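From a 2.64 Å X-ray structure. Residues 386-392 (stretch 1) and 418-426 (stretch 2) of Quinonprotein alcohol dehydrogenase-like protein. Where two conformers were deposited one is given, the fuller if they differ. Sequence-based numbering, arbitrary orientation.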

ATOM      1  N   LEU A 386       2.393  10.112  14.383  1.00 45.29           N
ATOM      2  CA  LEU A 386       1.025   9.743  13.997  1.00 42.96           C
ATOM      3  C   LEU A 386       0.690  10.369  12.647  1.00 47.82           C
ATOM      4  O   LEU A 386       0.871  11.571  12.468  1.00 48.54           O
ATOM      5  CB  LEU A 386       0.029  10.202  15.086  1.00 41.76           C
ATOM      6  CG  LEU A 386      -1.463   9.848  14.927  1.00 42.47           C
ATOM      7  CD1 LEU A 386      -1.733   8.376  15.247  1.00 41.24           C
ATOM      8  CD2 LEU A 386      -2.284  10.668  15.861  1.00 40.35           C
ATOM      9  N   TYR A 387       0.225   9.554  11.707  1.00 43.73           N
ATOM     10  CA  TYR A 387      -0.170   9.986  10.382  1.00 43.50           C
ATOM     11  C   TYR A 387      -1.672   9.988  10.292  1.00 46.80           C
ATOM     12  O   TYR A 387      -2.300   8.934  10.317  1.00 45.60           O
ATOM     13  CB  TYR A 387       0.435   9.098   9.288  1.00 45.71           C
ATOM     14  CG  TYR A 387       1.901   8.783   9.434  1.00 50.82           C
ATOM     15  CD1 TYR A 387       2.859   9.770   9.296  1.00 55.21           C
ATOM     16  CD2 TYR A 387       2.340   7.478   9.565  1.00 52.34           C
ATOM     17  CE1 TYR A 387       4.216   9.486   9.405  1.00 57.91           C
ATOM     18  CE2 TYR A 387       3.695   7.178   9.661  1.00 54.33           C
ATOM     19  CZ  TYR A 387       4.634   8.185   9.561  1.00 61.99           C
ATOM     20  OH  TYR A 387       5.981   7.926   9.611  1.00 62.07           O
ATOM     21  N   VAL A 388      -2.241  11.170  10.163  1.00 43.91           N
ATOM     22  CA  VAL A 388      -3.665  11.425  10.080  1.00 43.48           C
ATOM     23  C   VAL A 388      -4.032  11.911   8.681  1.00 48.64           C
ATOM     24  O   VAL A 388      -3.390  12.825   8.164  1.00 50.65           O
ATOM     25  CB  VAL A 388      -4.052  12.464  11.145  1.00 48.79           C
ATOM     26  CG1 VAL A 388      -5.548  12.653  11.189  1.00 48.63           C
ATOM     27  CG2 VAL A 388      -3.538  12.063  12.523  1.00 49.17           C
ATOM     28  N   THR A 389      -5.079  11.310   8.074  1.00 44.02           N
ATOM     29  CA  THR A 389      -5.615  11.682   6.758  1.00 42.32           C
ATOM     30  C   THR A 389      -6.865  12.539   6.962  1.00 45.86           C
ATOM     31  O   THR A 389      -7.848  12.080   7.532  1.00 42.84           O
ATOM     32  CB  THR A 389      -5.897  10.449   5.911  1.00 44.03           C
ATOM     33  OG1 THR A 389      -4.705   9.669   5.798  1.00 48.71           O
ATOM     34  CG2 THR A 389      -6.447  10.778   4.549  1.00 38.53           C
ATOM     35  N   TYR A 390      -6.796  13.802   6.504  1.00 45.68           N
ATOM     36  CA  TYR A 390      -7.879  14.777   6.572  1.00 46.18           C
ATOM     37  C   TYR A 390      -8.468  15.071   5.199  1.00 51.85           C
ATOM     38  O   TYR A 390      -7.736  15.004   4.203  1.00 48.78           O
ATOM     39  CB  TYR A 390      -7.382  16.102   7.179  1.00 46.61           C
ATOM     40  CG  TYR A 390      -6.926  16.044   8.610  1.00 45.82           C
ATOM     41  CD1 TYR A 390      -7.839  16.091   9.651  1.00 49.34           C
ATOM     42  CD2 TYR A 390      -5.580  16.069   8.927  1.00 45.21           C
ATOM     43  CE1 TYR A 390      -7.424  16.095  10.982  1.00 51.87           C
ATOM     44  CE2 TYR A 390      -5.150  16.073  10.252  1.00 46.04           C
ATOM     45  CZ  TYR A 390      -6.077  16.088  11.280  1.00 53.86           C
ATOM     46  OH  TYR A 390      -5.672  16.091  12.596  1.00 55.12           O
ATOM     47  N   THR A 391      -9.772  15.452   5.157  1.00 51.83           N
ATOM     48  CA  THR A 391     -10.454  15.890   3.943  1.00 53.60           C
ATOM     49  C   THR A 391     -11.323  17.083   4.289  1.00 67.06           C
ATOM     50  O   THR A 391     -12.124  17.014   5.230  1.00 67.94           O
ATOM     51  CB  THR A 391     -11.261  14.771   3.267  1.00 51.63           C
ATOM     52  OG1 THR A 391     -10.397  13.676   2.944  1.00 50.71           O
ATOM     53  CG2 THR A 391     -11.969  15.234   2.000  1.00 44.15           C
ATOM     54  N   GLU A 392     -11.133  18.194   3.534  1.00 70.63           N
ATOM     55  CA  GLU A 392     -11.970  19.387   3.645  1.00 74.12           C
ATOM     56  C   GLU A 392     -13.243  19.065   2.889  1.00 82.70           C
ATOM     57  O   GLU A 392     -13.198  18.853   1.672  1.00 82.91           O
ATOM     58  CB  GLU A 392     -11.270  20.667   3.153  1.00 76.63           C
ATOM     59  CG  GLU A 392     -10.146  21.176   4.046  1.00 92.26           C
ATOM     60  CD  GLU A 392      -9.570  22.545   3.723  1.00123.24           C
ATOM     61  OE1 GLU A 392     -10.329  23.424   3.250  1.00128.87           O
ATOM     62  OE2 GLU A 392      -8.385  22.772   4.056  1.00117.98           O
ATOM     63  N   SER A 418      -7.717  13.241  -4.566  1.00 62.24           N
ATOM     64  CA  SER A 418      -7.598  11.810  -4.342  1.00 60.39           C
ATOM     65  C   SER A 418      -7.237  11.542  -2.875  1.00 61.28           C
ATOM     66  O   SER A 418      -6.140  11.879  -2.422  1.00 60.57           O
ATOM     67  CB  SER A 418      -6.573  11.196  -5.298  1.00 64.25           C
ATOM     68  OG  SER A 418      -5.311  11.835  -5.206  1.00 76.56           O
ATOM     69  N   VAL A 419      -8.197  10.942  -2.136  1.00 55.32           N
ATOM     70  CA  VAL A 419      -8.078  10.583  -0.715  1.00 52.79           C
ATOM     71  C   VAL A 419      -7.147   9.369  -0.537  1.00 51.85           C
ATOM     72  O   VAL A 419      -7.443   8.302  -1.095  1.00 52.10           O
ATOM     73  CB  VAL A 419      -9.458  10.287  -0.063  1.00 55.62           C
ATOM     74  CG1 VAL A 419      -9.312  10.023   1.429  1.00 54.02           C
ATOM     75  CG2 VAL A 419     -10.445  11.427  -0.303  1.00 56.70           C
ATOM     76  N   PRO A 420      -6.064   9.476   0.271  1.00 43.58           N
ATOM     77  CA  PRO A 420      -5.242   8.286   0.524  1.00 41.89           C
ATOM     78  C   PRO A 420      -6.033   7.306   1.393  1.00 47.24           C
ATOM     79  O   PRO A 420      -6.750   7.729   2.310  1.00 50.07           O
ATOM     80  CB  PRO A 420      -3.977   8.822   1.206  1.00 42.94           C
ATOM     81  CG  PRO A 420      -4.260  10.235   1.526  1.00 48.20           C
ATOM     82  CD  PRO A 420      -5.593  10.648   1.039  1.00 44.56           C
ATOM     83  N   SER A 421      -5.975   6.012   1.053  1.00 41.41           N
ATOM     84  CA  SER A 421      -6.759   4.991   1.757  1.00 40.73           C
ATOM     85  C   SER A 421      -5.963   4.275   2.850  1.00 42.78           C
ATOM     86  O   SER A 421      -6.566   3.728   3.790  1.00 41.64           O
ATOM     87  CB  SER A 421      -7.275   3.952   0.767  1.00 41.93           C
ATOM     88  OG  SER A 421      -6.226   3.371   0.011  1.00 49.90           O
ATOM     89  N   GLN A 422      -4.625   4.274   2.720  1.00 37.64           N
ATOM     90  CA  GLN A 422      -3.724   3.578   3.622  0.67 37.02           C
ATOM     91  C   GLN A 422      -2.294   4.099   3.511  1.00 40.60           C
ATOM     92  O   GLN A 422      -1.922   4.580   2.458  1.00 40.72           O
ATOM     93  CB  GLN A 422      -3.777   2.104   3.234  0.67 37.79           C
ATOM     94  CG  GLN A 422      -3.004   1.189   4.112  0.67 32.22           C
ATOM     95  CD  GLN A 422      -3.366  -0.184   3.768  0.67 26.71           C
ATOM     96  OE1 GLN A 422      -4.062  -0.419   2.790  0.67 27.00           O
ATOM     97  NE2 GLN A 422      -2.926  -1.109   4.586  0.67 18.72           N
ATOM     98  N   ILE A 423      -1.505   3.978   4.594  1.00 37.02           N
ATOM     99  CA  ILE A 423      -0.099   4.349   4.758  1.00 36.03           C
ATOM    100  C   ILE A 423       0.648   3.090   5.142  1.00 39.26           C
ATOM    101  O   ILE A 423       0.204   2.353   6.019  1.00 39.40           O
ATOM    102  CB  ILE A 423       0.071   5.510   5.797  1.00 38.79           C
ATOM    103  CG1 ILE A 423      -0.588   6.794   5.253  1.00 38.02           C
ATOM    104  CG2 ILE A 423       1.572   5.743   6.163  1.00 38.68           C
ATOM    105  CD1 ILE A 423      -0.550   7.894   6.101  1.00 35.41           C
ATOM    106  N   LEU A 424       1.769   2.831   4.472  1.00 36.03           N
ATOM    107  CA  LEU A 424       2.587   1.623   4.651  1.00 34.76           C
ATOM    108  C   LEU A 424       4.047   1.956   4.812  1.00 40.12           C
ATOM    109  O   LEU A 424       4.487   2.958   4.257  1.00 40.56           O
ATOM    110  CB  LEU A 424       2.414   0.709   3.412  1.00 33.40           C
ATOM    111  CG  LEU A 424       1.014   0.174   3.140  1.00 38.10           C
ATOM    112  CD1 LEU A 424       0.820  -0.126   1.682  1.00 38.75           C
ATOM    113  CD2 LEU A 424       0.658  -1.011   4.052  1.00 39.13           C
ATOM    114  N   PHE A 425       4.808   1.085   5.517  1.00 37.59           N
ATOM    115  CA  PHE A 425       6.266   1.206   5.660  1.00 38.51           C
ATOM    116  C   PHE A 425       6.925   0.074   4.848  1.00 44.16           C
ATOM    117  O   PHE A 425       6.246  -0.911   4.554  1.00 41.19           O
ATOM    118  CB  PHE A 425       6.701   1.199   7.134  1.00 40.21           C
ATOM    119  CG  PHE A 425       6.032   2.300   7.934  1.00 41.99           C
ATOM    120  CD1 PHE A 425       6.459   3.622   7.829  1.00 43.48           C
ATOM    121  CD2 PHE A 425       4.971   2.015   8.792  1.00 43.74           C
ATOM    122  CE1 PHE A 425       5.825   4.634   8.554  1.00 44.12           C
ATOM    123  CE2 PHE A 425       4.345   3.031   9.518  1.00 45.83           C
ATOM    124  CZ  PHE A 425       4.773   4.333   9.384  1.00 43.30           C
ATOM    125  N   ASN A 426       8.222   0.220   4.448  1.00 42.63           N
ATOM    126  CA  ASN A 426       8.872  -0.812   3.639  1.00 42.17           C
ATOM    127  C   ASN A 426       9.537  -1.873   4.508  1.00 47.15           C
ATOM    128  O   ASN A 426      10.042  -2.864   3.976  1.00 46.86           O
ATOM    129  CB  ASN A 426       9.902  -0.192   2.703  1.00 45.04           C
ATOM    130  CG  ASN A 426      11.293   0.050   3.226  1.00 67.34           C
ATOM    131  OD1 ASN A 426      11.518   0.400   4.380  1.00 56.47           O
ATOM    132  ND2 ASN A 426      12.261  -0.074   2.333  1.00 65.51           N
TER
HETATM  133  O   HOH W   1      -4.334   7.334   4.758  1.00 40.87           O

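The touching parts of strand 386-392 and stretch 418-426 run nearly antiparallel, their end-to-end directions 171° apart, but no hydrogen bond joins them directly. Thr389 CA lies 7.1 Å from Pro420 CA and Tyr387 CA 8.0 Å from Ile423 CA, so side chains fill the space between the backbones, and together the two stretches bury 331 Å². Alternation along the extended strand sets the pattern: Tyr387, Thr389 and Thr391 point their CA-to-CB bonds toward stretch 2, while Val388 and Tyr390 point away.

Tyr387 has the largest share, 81 Å². Its CB lies 3.5 Å from CD1 of Ile423. Ile423 points its CA-to-CB bond toward stretch 1, and its m, t rotamer brings CD1 up against the tyrosine; the branched aliphatic chain also places CG2 obliquely near the ring. Farther out, Tyr387 CE2 meets Phe425 CZ at 3.1 Å, a tight approach. The two rings touch rim to rim, with centroids 5.6 Å apart and planes at 45°, and neither covers the face of the other. The CA-to-CB bond of Phe425 points sideways relative to stretch 1, but the end of its side chain comes nearer. The OH of the buried Tyr387 is hydrogen-bonded elsewhere in the structure, so the polar end of the ring is satisfied.

Thr389, with 66 Å² covered, carries both a methyl and a hydroxyl. In the m rotamer its CG2 packs 3.6 Å from CD of Pro420 and 4.3 Å from CG1 of Val419. Its OG1 is 2.6 Å from the O of water 1, which in turn donates a weak hydrogen bond to the carbonyl, its O 3.5 Å from Pro420 O. This water thus bridges the stretches where direct hydrogen bonds are absent.

At the Thr391-Val419 end, where both residues are partly exposed, contact thins: Thr391 OG1 lies 4.0 Å from CG2 of Val419, a van der Waals approach.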